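Local atomic coordinates of ABC-type transport system, sugar-family extracellular solute-binding protein (Peptoclostridium difficile 630, PDB entry 6HNI), a protein that binds tyrosine as the substrate-binding lipoprotein of an ABC-type transport system, probably handing it on for uptake, and has adhesive properties. Residues K24-T29 / K271-E276; P107-A112 / E267-I272. The protein carries 1 engineered substitution. All blocks are in the same frame, centred on the assembly; numbering follows the deposited sequence.

Overall arrangement
Helix 258-273 lies against the same five-stranded parallel sheet in both contacts, meeting a different strand in each, and the two contact centres are about 7 Å apart. Contact 2 uses residues 267-272 against strand 108-113 and is buried, made by apolar side chains with no hydrogen bond across it. Contact 1 takes the last turn and the residues beyond it, 271-276, to the start of strand 24-30; it is only partly buried, and adds a lysine to its aliphatic packing. Contact 1 lies about 22 Å from the chain centre and contact 2 about 17 Å, and the strand of contact 2 runs on to the bound tyrosine.

Contact 1 (K24-T29 / K271-E276); sequences KKIGIT and KILNGE
Leu273, on the last turn of helix 258-273, reaches strand 24-30 with both branches of its isobutyl group, one for each of two strand residues. The apolar part of the contact is shared between them. CD2 of Leu273 lies 4.1 Å from both CB and CG of Lys24, the two side chains running alongside one another in opposing senses. Its other methyl, CD1, meets Ile26 CD1 at 4.2 Å, and here the side chains are nearly perpendicular. CG1 of Ile26 stands beside the backbone N (chi1 -58°), and the extended chain beyond it carries CD1 to the leucine.

The polar part belongs to the lysine. Its chain bends at chi2 (-68°) and again at chi4, which brings NZ to 3.3 Å from the backbone O of Leu273. Just beyond this carbonyl the helix closes with a Schellman motif: Gly275, at positive phi, returns its N-H to Ile272 O, and Glu276 its N-H to Lys271 O.

On the strand side, Ile26 also packs on Ile59 of the neighbouring strand. The lysine thus plays two parts, its aliphatic stem extending the apolar surface while its ammonium group lies near a helix-end carbonyl, where the positive charge is probably favourable.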
loop_
_atom_site.group_PDB
_atom_site.type_symbol
_atom_site.label_atom_id
_atom_site.label_comp_id
_atom_site.label_asym_id
_atom_site.label_seq_id
_atom_site.Cartn_x
_atom_site.Cartn_y
_atom_site.Cartn_z
ATOM N N LYS A 24 -27.943 -6.035 2.236
ATOM C CA LYS A 24 -27.102 -4.974 1.712
ATOM C C LYS A 24 -26.063 -5.609 0.791
ATOM O O LYS A 24 -25.465 -6.636 1.127
ATOM C CB LYS A 24 -26.433 -4.196 2.877
ATOM C CG LYS A 24 -27.392 -3.382 3.794
ATOM C CD LYS A 24 -27.980 -2.219 3.030
ATOM C CE LYS A 24 -29.151 -1.562 3.697
ATOM N NZ LYS A 24 -28.786 -0.682 4.800
ATOM N N LYS A 25 -25.901 -4.992 -0.377
ATOM C CA LYS A 25 -24.963 -5.494 -1.399
ATOM C C LYS A 25 -23.708 -4.614 -1.439
ATOM O O LYS A 25 -23.786 -3.410 -1.632
ATOM C CB LYS A 25 -25.650 -5.546 -2.770
ATOM C CG LYS A 25 -26.915 -6.428 -2.685
ATOM C CD LYS A 25 -27.778 -6.559 -3.921
ATOM C CE LYS A 25 -29.052 -7.357 -3.579
ATOM N NZ LYS A 25 -29.985 -6.591 -2.700
ATOM N N ILE A 26 -22.608 -5.272 -1.137
ATOM C CA ILE A 26 -21.312 -4.609 -1.031
ATOM C C ILE A 26 -20.470 -5.121 -2.194
ATOM O O ILE A 26 -20.341 -6.286 -2.413
ATOM C CB ILE A 26 -20.614 -4.933 0.306
ATOM C CG1 ILE A 26 -21.495 -4.526 1.513
ATOM C CG2 ILE A 26 -19.205 -4.334 0.313
ATOM C CD1 ILE A 26 -20.859 -4.941 2.816
ATOM N N GLY A 27 -19.865 -4.177 -2.909
ATOM C CA GLY A 27 -18.837 -4.513 -3.924
ATOM C C GLY A 27 -17.455 -4.220 -3.381
ATOM O O GLY A 27 -17.248 -3.127 -2.841
ATOM N N ILE A 28 -16.556 -5.214 -3.504
ATOM C CA ILE A 28 -15.154 -4.987 -3.123
ATOM C C ILE A 28 -14.345 -5.010 -4.434
ATOM O O ILE A 28 -14.434 -5.944 -5.176
ATOM C CB ILE A 28 -14.621 -6.070 -2.198
ATOM C CG1 ILE A 28 -15.465 -6.194 -0.893
ATOM C CG2 ILE A 28 -13.144 -5.793 -1.889
ATOM C CD1 ILE A 28 -14.931 -7.156 0.131
ATOM N N THR A 29 -13.646 -3.904 -4.633
ATOM C CA THR A 29 -12.774 -3.760 -5.854
ATOM C C THR A 29 -11.341 -3.650 -5.370
ATOM O O THR A 29 -10.962 -2.719 -4.687
ATOM C CB THR A 29 -13.252 -2.596 -6.722
ATOM O OG1 THR A 29 -12.285 -2.442 -7.824
ATOM C CG2 THR A 29 -13.347 -1.274 -6.058
ATOM N N LYS A 271 -20.852 1.665 10.182
ATOM C CA LYS A 271 -21.470 2.977 10.360
ATOM C C LYS A 271 -22.270 3.454 9.172
ATOM O O LYS A 271 -23.415 3.951 9.290
ATOM C CB LYS A 271 -20.489 4.039 10.819
ATOM C CG LYS A 271 -19.762 3.727 12.107
ATOM C CD LYS A 271 -18.774 4.825 12.437
ATOM C CE LYS A 271 -18.096 4.570 13.743
ATOM N NZ LYS A 271 -17.041 5.581 13.968
ATOM N N ILE A 272 -21.683 3.332 7.972
ATOM C CA ILE A 272 -22.362 3.721 6.750
ATOM C C ILE A 272 -23.611 2.861 6.486
ATOM O O ILE A 272 -24.684 3.397 6.183
ATOM C CB ILE A 272 -21.370 3.678 5.534
ATOM C CG1 ILE A 272 -20.189 4.625 5.786
ATOM C CG2 ILE A 272 -22.114 3.995 4.258
ATOM C CD1 ILE A 272 -20.501 6.046 6.186
ATOM N N LEU A 273 -23.491 1.545 6.671
ATOM C CA LEU A 273 -24.624 0.643 6.501
ATOM C C LEU A 273 -25.769 0.958 7.480
ATOM O O LEU A 273 -26.930 0.806 7.124
ATOM C CB LEU A 273 -24.175 -0.815 6.607
ATOM C CG LEU A 273 -23.215 -1.295 5.497
ATOM C CD1 LEU A 273 -22.725 -2.687 5.811
ATOM C CD2 LEU A 273 -23.877 -1.233 4.122
ATOM N N ASN A 274 -25.407 1.473 8.645
ATOM C CA ASN A 274 -26.370 1.878 9.686
ATOM C C ASN A 274 -26.849 3.339 9.539
ATOM O O ASN A 274 -27.624 3.802 10.364
ATOM C CB ASN A 274 -25.740 1.653 11.077
ATOM C CG ASN A 274 -25.678 0.187 11.474
ATOM O OD1 ASN A 274 -26.485 -0.643 11.018
ATOM N ND2 ASN A 274 -24.768 -0.137 12.377
ATOM N N GLY A 275 -26.437 4.034 8.470
ATOM C CA GLY A 275 -27.013 5.358 8.171
ATOM C C GLY A 275 -26.120 6.583 8.340
ATOM O O GLY A 275 -26.579 7.710 8.105
ATOM N N GLU A 276 -24.868 6.419 8.763
ATOM C CA GLU A 276 -24.018 7.598 8.981
ATOM C C GLU A 276 -23.570 8.172 7.638
ATOM O O GLU A 276 -23.509 7.447 6.658
ATOM C CB GLU A 276 -22.850 7.253 9.887
ATOM C CG GLU A 276 -23.348 6.819 11.268
ATOM C CD GLU A 276 -22.291 6.815 12.351
ATOM O OE1 GLU A 276 -21.222 7.469 12.180
ATOM O OE2 GLU A 276 -22.559 6.143 13.388
#

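Contact 2 (P107-A112 / E267-I272); sequences PILITA and EMAVKI. With TYR (tyrosine), chain B.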
loop_
_atom_site.group_PDB
_atom_site.type_symbol
_atom_site.label_atom_id
_atom_site.label_comp_id
_atom_site.label_asym_id
_atom_site.label_seq_id
_atom_site.Cartn_x
_atom_site.Cartn_y
_atom_site.Cartn_z
ATOM N N PRO A 107 -21.823 5.270 -1.568
ATOM C CA PRO A 107 -20.702 5.494 -0.684
ATOM C C PRO A 107 -19.549 4.563 -1.027
ATOM O O PRO A 107 -19.746 3.370 -1.261
ATOM C CB PRO A 107 -21.252 5.211 0.728
ATOM C CG PRO A 107 -22.451 4.444 0.467
ATOM C CD PRO A 107 -23.051 4.839 -0.792
ATOM N N ILE A 108 -18.343 5.158 -1.022
ATOM C CA ILE A 108 -17.121 4.434 -1.280
ATOM C C ILE A 108 -16.254 4.512 -0.041
ATOM O O ILE A 108 -15.966 5.615 0.430
ATOM C CB ILE A 108 -16.390 5.029 -2.483
ATOM C CG1 ILE A 108 -17.238 4.951 -3.764
ATOM C CG2 ILE A 108 -15.038 4.334 -2.624
ATOM C CD1 ILE A 108 -16.694 5.901 -4.860
ATOM N N LEU A 109 -15.855 3.366 0.477
ATOM C CA LEU A 109 -14.884 3.314 1.560
ATOM C C LEU A 109 -13.592 2.810 0.931
ATOM O O LEU A 109 -13.569 1.777 0.317
ATOM C CB LEU A 109 -15.324 2.385 2.694
ATOM C CG LEU A 109 -16.403 3.025 3.610
ATOM C CD1 LEU A 109 -16.752 1.963 4.575
ATOM C CD2 LEU A 109 -15.892 4.230 4.359
ATOM N N ILE A 110 -12.537 3.559 1.203
ATOM C CA ILE A 110 -11.192 3.227 0.655
ATOM C C ILE A 110 -10.332 2.668 1.750
ATOM O O ILE A 110 -10.501 2.924 2.952
ATOM C CB ILE A 110 -10.541 4.506 0.040
ATOM C CG1 ILE A 110 -10.139 5.507 1.071
ATOM C CG2 ILE A 110 -11.449 5.063 -1.019
ATOM C CD1 ILE A 110 -9.540 6.828 0.593
ATOM N N THR A 111 -9.275 1.956 1.335
ATOM C CA THR A 111 -8.182 1.613 2.202
ATOM C C THR A 111 -6.916 1.501 1.289
ATOM O O THR A 111 -7.052 1.432 0.037
ATOM C CB THR A 111 -8.333 0.299 2.942
ATOM O OG1 THR A 111 -7.324 0.182 3.983
ATOM C CG2 THR A 111 -8.349 -0.917 2.061
ATOM N N ALA A 112 -5.769 1.506 1.955
ATOM C CA ALA A 112 -4.440 1.368 1.214
ATOM C C ALA A 112 -4.332 2.457 0.192
ATOM O O ALA A 112 -3.754 2.182 -0.884
ATOM C CB ALA A 112 -4.335 0.010 0.611
ATOM N N GLU A 267 -15.144 -1.293 10.261
ATOM C CA GLU A 267 -15.930 -0.591 11.303
ATOM C C GLU A 267 -16.578 0.648 10.736
ATOM O O GLU A 267 -17.734 0.967 11.045
ATOM C CB GLU A 267 -15.094 -0.219 12.497
ATOM C CG GLU A 267 -14.518 -1.368 13.260
ATOM C CD GLU A 267 -13.852 -0.933 14.557
ATOM O OE1 GLU A 267 -13.113 0.073 14.540
ATOM O OE2 GLU A 267 -14.060 -1.606 15.606
ATOM N N MET A 268 -15.909 1.380 9.815
ATOM C CA MET A 268 -16.501 2.525 9.194
ATOM C C MET A 268 -17.614 2.115 8.246
ATOM O O MET A 268 -18.660 2.779 8.163
ATOM C CB MET A 268 -15.399 3.284 8.397
ATOM C CG MET A 268 -14.335 3.830 9.305
ATOM S SD MET A 268 -12.857 4.530 8.532
ATOM C CE MET A 268 -13.533 6.090 8.068
ATOM N N ALA A 269 -17.480 0.958 7.598
ATOM C CA ALA A 269 -18.580 0.380 6.799
ATOM C C ALA A 269 -19.824 0.137 7.606
ATOM O O ALA A 269 -20.935 0.365 7.116
ATOM C CB ALA A 269 -18.192 -0.924 6.106
ATOM N N VAL A 270 -19.626 -0.424 8.790
ATOM C CA VAL A 270 -20.776 -0.714 9.689
ATOM C C VAL A 270 -21.553 0.585 9.891
ATOM O O VAL A 270 -22.821 0.608 9.797
ATOM C CB VAL A 270 -20.234 -1.285 11.019
ATOM C CG1 VAL A 270 -21.327 -1.313 12.075
ATOM C CG2 VAL A 270 -19.736 -2.715 10.827
ATOM N N LYS A 271 -20.852 1.665 10.182
ATOM C CA LYS A 271 -21.470 2.977 10.360
ATOM C C LYS A 271 -22.270 3.454 9.172
ATOM O O LYS A 271 -23.415 3.951 9.290
ATOM C CB LYS A 271 -20.489 4.039 10.819
ATOM C CG LYS A 271 -19.762 3.727 12.107
ATOM C CD LYS A 271 -18.774 4.825 12.437
ATOM C CE LYS A 271 -18.096 4.570 13.743
ATOM N NZ LYS A 271 -17.041 5.581 13.968
ATOM N N ILE A 272 -21.683 3.332 7.972
ATOM C CA ILE A 272 -22.362 3.721 6.750
ATOM C C ILE A 272 -23.611 2.861 6.486
ATOM O O ILE A 272 -24.684 3.397 6.183
ATOM C CB ILE A 272 -21.370 3.678 5.534
ATOM C CG1 ILE A 272 -20.189 4.625 5.786
ATOM C CG2 ILE A 272 -22.114 3.995 4.258
ATOM C CD1 ILE A 272 -20.501 6.046 6.186
HETATM N N TYR B . -0.383 2.833 -1.071
HETATM C CA TYR B . -0.818 2.155 -2.306
HETATM C C TYR B . -1.900 2.980 -2.984
HETATM O O TYR B . -2.488 2.491 -3.941
HETATM C CB TYR B . -1.158 0.667 -2.084
HETATM C CG TYR B . 0.031 -0.144 -1.688
HETATM C CD1 TYR B . 1.088 -0.347 -2.624
HETATM C CD2 TYR B . 0.216 -0.661 -0.441
HETATM C CE1 TYR B . 2.222 -1.019 -2.248
HETATM C CE2 TYR B . 1.348 -1.341 -0.049
HETATM C CZ TYR B . 2.393 -1.520 -0.986
HETATM O OH TYR B . 3.541 -2.191 -0.611
HETATM O OXT TYR B . -2.097 4.128 -2.642
#
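Leu109 drives its CD1 methyl against the backbone of helix 258-273, 3.3 Å from both N and CA of Ala269; the approach to CA is closer than van der Waals radii normally allow. The same methyl lies 3.6 Å from Ala269 CB, and the CA atoms of Leu109 and Ala269 are 7.1 Å apart, a closeness consistent with the small alanine side chain. CD2 meets Met268 CB at 4.2 Å, so the leucine spans two successive helix residues. One turn on, Ile272 has CG1 beside its backbone N (chi1 -59°), which turns CG2 to the ring of Pro107, with CB and CG of the proline both 3.8 Å away.

This is the strand-against-helix layering of an alpha/beta domain in a two-lobed periplasmic-binding-protein fold, where helices cover a parallel sheet. Ala269 also touches Phe44 of helix 35-50 and Leu87 of the adjacent strand, while Met268 and Ile272 both reach Met281.

Backbone hydrogen bonds of Leu109 with Ile88 and Ala90 set its strand within the sheet. Toward the ligand, the Thr111 hydroxyl is hydrogen-bonded to that of Thr135, and the chain turns at Ala112, a residue of the tyrosine pocket, whose O lies 2.9 Å from C of the bound tyrosine.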